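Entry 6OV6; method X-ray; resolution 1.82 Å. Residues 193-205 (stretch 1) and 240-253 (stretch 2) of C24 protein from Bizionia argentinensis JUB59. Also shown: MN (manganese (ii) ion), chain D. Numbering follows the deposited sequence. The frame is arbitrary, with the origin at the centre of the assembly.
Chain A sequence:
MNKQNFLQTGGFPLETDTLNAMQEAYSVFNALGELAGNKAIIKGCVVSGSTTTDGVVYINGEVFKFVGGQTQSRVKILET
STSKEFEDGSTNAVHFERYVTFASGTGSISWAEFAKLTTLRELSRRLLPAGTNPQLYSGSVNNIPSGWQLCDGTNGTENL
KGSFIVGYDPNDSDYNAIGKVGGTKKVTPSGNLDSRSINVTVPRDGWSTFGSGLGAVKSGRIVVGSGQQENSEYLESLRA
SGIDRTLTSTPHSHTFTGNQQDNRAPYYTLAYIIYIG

Stretch 1 (193-205) LDSRSINVTVPRD
Stretch 2 (240-253) ASGIDRTLTSTPHS

The two stretches form an antiparallel β-ribbon, bonded mainly through backbone amides and carbonyls, whose register slips by one residue between R196 and N199 and whose ends are fastened by side chains.

The strands 199-202 and 245-248 run at 154° between their N-to-C directions, with axes 4.5 Å apart at closest approach, and the contact buries 1088 Å² summed over both sides. Extended torsions fit this arrangement: phi/psi is -139/143 at V200, -91/119 at V202, -122/116 at R245 and -118/153 at L247. The register alternates as antiparallel geometry requires. V200 faces L247 as a hydrogen-bonded pair (CA-CA 5.4 Å), with V200 N to L247 O at 3.0 Å and L247 N to V200 O at 2.7 Å. V202 and R245 repeat the pattern (CA-CA 5.0 Å), with V202 N to R245 O at 2.7 Å and R245 N to V202 O at 2.9 Å. The intervening non-hydrogen-bonded pairs, N199 with T248 and T201 with T246, bring their CA atoms to 4.6 and 4.2 Å. There CA-H groups approach carbonyls, as in N199 CA to L247 O at 3.2 Å.

The two faces differ in chemistry. On one, N199, T201, T246 and T248 form an exposed polar row: T248 OG1 donates to N199 OD1 at 2.7 Å, and T201 OG1 and T246 OG1 share a 3.0 Å hydrogen bond. All four have chi1 in m. On the other lie V200, V202, R245 and L247. V202 (t) places CG2 3.7 Å from L247 CD1, with L247 in the m,t rotamer, while V200 CG1 (chi1 p) lies 4.3 Å from L247 CB. R245, m at chi1 to chi3, leads its end away.

Beyond N199, S249 continues the pairing with both backbone and side chain: S249 N donates to I198 O at 2.9 Å, and I198 N donates to S249 OG, also 2.9 Å. With chi1 at 80°, this same hydroxyl donates to T250 O at 3.0 Å. The register then shifts by one, and R196 pairs with H252 in a single bridge (CA-CA 5.5 Å), with R196 N to H252 O and H252 N to R196 O both 2.9 Å. H252 ND1 adds a weak bond to R196 O at 2.9 Å, its angle only 126°; NE2 of H252 binds manganese at 2.3 Å. R196 itself turns its end away from the ribbon, where its NH2 makes a salt bridge to D194 OD2 at 3.1 Å. S253 (t) directs OG to within 2.9 Å of L193 O and 3.2 Å of D194 O.

At the other end, R204 (p,t,t) points toward the 241-244 segment. Its backbone N donates to D244 OD1 at 3.0 Å, and NH1 donates to S241 O at 3.0 Å, near the guanidinium plane. G242 O lies over one guanidinium face, 3.2 Å from R204 CZ. A water joins D205 N (3.1 Å) to D244 OD1 (2.7 Å).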

# COMPACT_ATOMS: atom_id res chain seq x y z
N LEU A 193 16.68 -28.38 -10.25
CA LEU A 193 17.80 -28.46 -11.19
C LEU A 193 17.57 -29.65 -12.11
O LEU A 193 17.03 -30.68 -11.68
CB LEU A 193 19.12 -28.68 -10.42
CG LEU A 193 19.73 -27.50 -9.61
CD1 LEU A 193 19.77 -26.25 -10.39
CD2 LEU A 193 18.94 -27.20 -8.32
N ASP A 194 18.03 -29.54 -13.36
CA ASP A 194 17.90 -30.67 -14.28
C ASP A 194 19.05 -31.68 -14.01
O ASP A 194 19.93 -31.38 -13.18
CB ASP A 194 17.84 -30.19 -15.75
CG ASP A 194 19.05 -29.44 -16.27
OD1 ASP A 194 19.86 -28.96 -15.45
OD2 ASP A 194 19.21 -29.37 -17.50
N SER A 195 18.98 -32.88 -14.63
CA SER A 195 19.94 -33.99 -14.42
C SER A 195 20.97 -34.00 -15.53
O SER A 195 20.61 -33.81 -16.69
CB SER A 195 19.23 -35.34 -14.38
OG SER A 195 18.44 -35.45 -13.21
N ARG A 196 22.27 -34.20 -15.18
CA ARG A 196 23.34 -34.22 -16.18
C ARG A 196 24.28 -35.39 -15.94
O ARG A 196 24.45 -35.83 -14.79
CB ARG A 196 24.15 -32.91 -16.18
CG ARG A 196 23.31 -31.62 -16.34
CD ARG A 196 23.22 -31.14 -17.79
NE ARG A 196 22.31 -29.98 -17.91
CZ ARG A 196 22.71 -28.72 -18.04
NH1 ARG A 196 24.00 -28.42 -18.08
NH2 ARG A 196 21.81 -27.75 -18.14
N SER A 197 24.88 -35.87 -17.04
CA SER A 197 25.91 -36.93 -17.05
C SER A 197 27.21 -36.28 -17.47
O SER A 197 27.20 -35.26 -18.16
CB SER A 197 25.57 -38.01 -18.09
OG SER A 197 24.60 -38.90 -17.57
N ILE A 198 28.34 -36.88 -17.09
CA ILE A 198 29.65 -36.41 -17.51
C ILE A 198 30.31 -37.56 -18.27
O ILE A 198 29.86 -38.70 -18.18
CB ILE A 198 30.55 -35.84 -16.36
CG1 ILE A 198 30.75 -36.82 -15.17
CG2 ILE A 198 30.09 -34.45 -15.89
CD1 ILE A 198 31.91 -37.82 -15.33
N ASN A 199 31.36 -37.24 -19.03
CA ASN A 199 32.18 -38.22 -19.72
C ASN A 199 33.56 -38.19 -19.11
O ASN A 199 34.03 -37.13 -18.71
CB ASN A 199 32.29 -37.94 -21.23
CG ASN A 199 31.12 -38.40 -22.07
OD1 ASN A 199 30.21 -39.11 -21.61
ND2 ASN A 199 31.19 -38.13 -23.35
N VAL A 200 34.21 -39.36 -19.05
CA VAL A 200 35.57 -39.47 -18.55
C VAL A 200 36.32 -40.45 -19.46
O VAL A 200 35.71 -41.38 -19.98
CB VAL A 200 35.60 -39.84 -17.02
CG1 VAL A 200 35.14 -41.28 -16.75
CG2 VAL A 200 36.96 -39.58 -16.42
N THR A 201 37.60 -40.19 -19.73
CA THR A 201 38.43 -41.07 -20.57
C THR A 201 39.44 -41.79 -19.71
O THR A 201 40.27 -41.15 -19.08
CB THR A 201 39.10 -40.31 -21.73
OG1 THR A 201 38.07 -39.70 -22.51
CG2 THR A 201 39.97 -41.23 -22.63
N VAL A 202 39.36 -43.12 -19.68
CA VAL A 202 40.28 -43.93 -18.88
C VAL A 202 41.46 -44.27 -19.79
O VAL A 202 41.26 -44.91 -20.81
CB VAL A 202 39.64 -45.20 -18.25
CG1 VAL A 202 40.63 -45.92 -17.32
CG2 VAL A 202 38.35 -44.85 -17.49
N PRO A 203 42.69 -43.85 -19.44
CA PRO A 203 43.84 -44.17 -20.32
C PRO A 203 44.36 -45.60 -20.15
O PRO A 203 44.36 -46.14 -19.04
CB PRO A 203 44.89 -43.15 -19.90
CG PRO A 203 44.61 -42.90 -18.45
CD PRO A 203 43.12 -43.09 -18.25
N ARG A 204 44.83 -46.19 -21.25
CA ARG A 204 45.49 -47.51 -21.21
C ARG A 204 46.96 -47.32 -20.74
O ARG A 204 47.57 -48.28 -20.26
CB ARG A 204 45.44 -48.23 -22.59
CG ARG A 204 46.10 -47.42 -23.74
CD ARG A 204 46.23 -48.21 -25.01
NE ARG A 204 46.66 -47.33 -26.10
CZ ARG A 204 47.41 -47.70 -27.13
NH1 ARG A 204 47.85 -48.95 -27.23
NH2 ARG A 204 47.77 -46.81 -28.05
N ASP A 205 47.52 -46.09 -20.91
CA ASP A 205 48.90 -45.75 -20.55
C ASP A 205 48.98 -44.90 -19.29
O ASP A 205 47.97 -44.31 -18.88
CB ASP A 205 49.60 -45.01 -21.72
CG ASP A 205 49.85 -45.88 -22.94
OD1 ASP A 205 49.66 -47.09 -22.84
OD2 ASP A 205 50.16 -45.32 -24.00
N ALA A 240 49.48 -56.02 -25.41
CA ALA A 240 49.32 -54.68 -24.90
C ALA A 240 47.85 -54.35 -25.18
O ALA A 240 47.30 -54.80 -26.19
CB ALA A 240 50.19 -53.70 -25.69
N SER A 241 47.22 -53.55 -24.30
CA SER A 241 45.87 -53.03 -24.54
C SER A 241 45.97 -52.11 -25.79
O SER A 241 47.03 -51.54 -26.06
CB SER A 241 45.43 -52.19 -23.34
OG SER A 241 46.47 -51.30 -22.98
N GLY A 242 44.87 -51.99 -26.52
CA GLY A 242 44.84 -51.22 -27.76
C GLY A 242 44.29 -49.81 -27.71
O GLY A 242 44.74 -48.95 -28.48
N ILE A 243 43.31 -49.54 -26.82
CA ILE A 243 42.66 -48.23 -26.80
C ILE A 243 42.44 -47.65 -25.40
O ILE A 243 42.41 -48.39 -24.41
CB ILE A 243 41.26 -48.31 -27.53
CG1 ILE A 243 40.29 -49.31 -26.82
CG2 ILE A 243 41.40 -48.64 -29.05
CD1 ILE A 243 38.79 -49.19 -27.18
N ASP A 244 42.21 -46.33 -25.36
CA ASP A 244 41.74 -45.62 -24.17
C ASP A 244 40.22 -45.85 -24.14
O ASP A 244 39.64 -46.24 -25.15
CB ASP A 244 42.01 -44.12 -24.25
CG ASP A 244 43.47 -43.77 -24.25
OD1 ASP A 244 44.26 -44.49 -23.60
OD2 ASP A 244 43.84 -42.77 -24.90
N ARG A 245 39.57 -45.63 -22.99
CA ARG A 245 38.11 -45.86 -22.90
C ARG A 245 37.33 -44.62 -22.48
O ARG A 245 37.49 -44.16 -21.35
CB ARG A 245 37.80 -47.01 -21.92
CG ARG A 245 38.58 -48.30 -22.17
CD ARG A 245 38.35 -48.93 -23.53
NE ARG A 245 36.98 -49.42 -23.70
CZ ARG A 245 36.49 -50.51 -23.13
NH1 ARG A 245 37.25 -51.25 -22.33
NH2 ARG A 245 35.24 -50.88 -23.36
N THR A 246 36.46 -44.10 -23.36
CA THR A 246 35.61 -42.93 -23.04
C THR A 246 34.28 -43.44 -22.50
O THR A 246 33.57 -44.19 -23.17
CB THR A 246 35.49 -41.95 -24.20
OG1 THR A 246 36.80 -41.47 -24.50
CG2 THR A 246 34.60 -40.73 -23.83
N LEU A 247 33.97 -43.07 -21.25
CA LEU A 247 32.79 -43.59 -20.57
C LEU A 247 31.81 -42.50 -20.21
O LEU A 247 32.22 -41.38 -19.98
CB LEU A 247 33.26 -44.28 -19.27
CG LEU A 247 34.39 -45.34 -19.40
CD1 LEU A 247 34.85 -45.79 -18.03
CD2 LEU A 247 33.96 -46.53 -20.24
N THR A 248 30.51 -42.85 -20.11
CA THR A 248 29.47 -41.90 -19.69
C THR A 248 28.98 -42.30 -18.31
O THR A 248 28.67 -43.47 -18.07
CB THR A 248 28.31 -41.81 -20.69
OG1 THR A 248 28.87 -41.47 -21.97
CG2 THR A 248 27.23 -40.75 -20.26
N SER A 249 28.90 -41.32 -17.42
CA SER A 249 28.43 -41.52 -16.07
C SER A 249 26.92 -41.68 -16.02
O SER A 249 26.22 -41.44 -17.01
CB SER A 249 28.84 -40.34 -15.19
OG SER A 249 27.98 -39.22 -15.37
N THR A 250 26.44 -42.07 -14.85
CA THR A 250 25.03 -42.12 -14.50
C THR A 250 24.60 -40.63 -14.32
O THR A 250 25.45 -39.82 -13.92
CB THR A 250 24.86 -42.84 -13.17
OG1 THR A 250 25.64 -42.16 -12.18
CG2 THR A 250 25.23 -44.33 -13.25
N PRO A 251 23.33 -40.26 -14.60
CA PRO A 251 22.92 -38.84 -14.39
C PRO A 251 22.92 -38.44 -12.93
O PRO A 251 22.85 -39.28 -12.04
CB PRO A 251 21.49 -38.77 -14.96
CG PRO A 251 21.24 -40.09 -15.64
CD PRO A 251 22.19 -41.10 -15.04
N HIS A 252 23.00 -37.13 -12.67
CA HIS A 252 22.89 -36.63 -11.30
C HIS A 252 22.26 -35.24 -11.34
O HIS A 252 22.37 -34.53 -12.35
CB HIS A 252 24.26 -36.54 -10.60
CG HIS A 252 25.04 -35.33 -10.98
ND1 HIS A 252 25.63 -35.21 -12.22
CD2 HIS A 252 25.24 -34.18 -10.28
CE1 HIS A 252 26.19 -34.01 -12.24
NE2 HIS A 252 25.97 -33.35 -11.10
N SER A 253 21.67 -34.84 -10.23
CA SER A 253 21.10 -33.51 -10.05
C SER A 253 21.55 -33.02 -8.68
O SER A 253 22.37 -33.68 -8.05
CB SER A 253 19.57 -33.57 -10.12
OG SER A 253 19.07 -32.25 -10.26
MN MN D . 26.52 -31.18 -10.72
O HOH W 1 46.74 -43.74 -22.82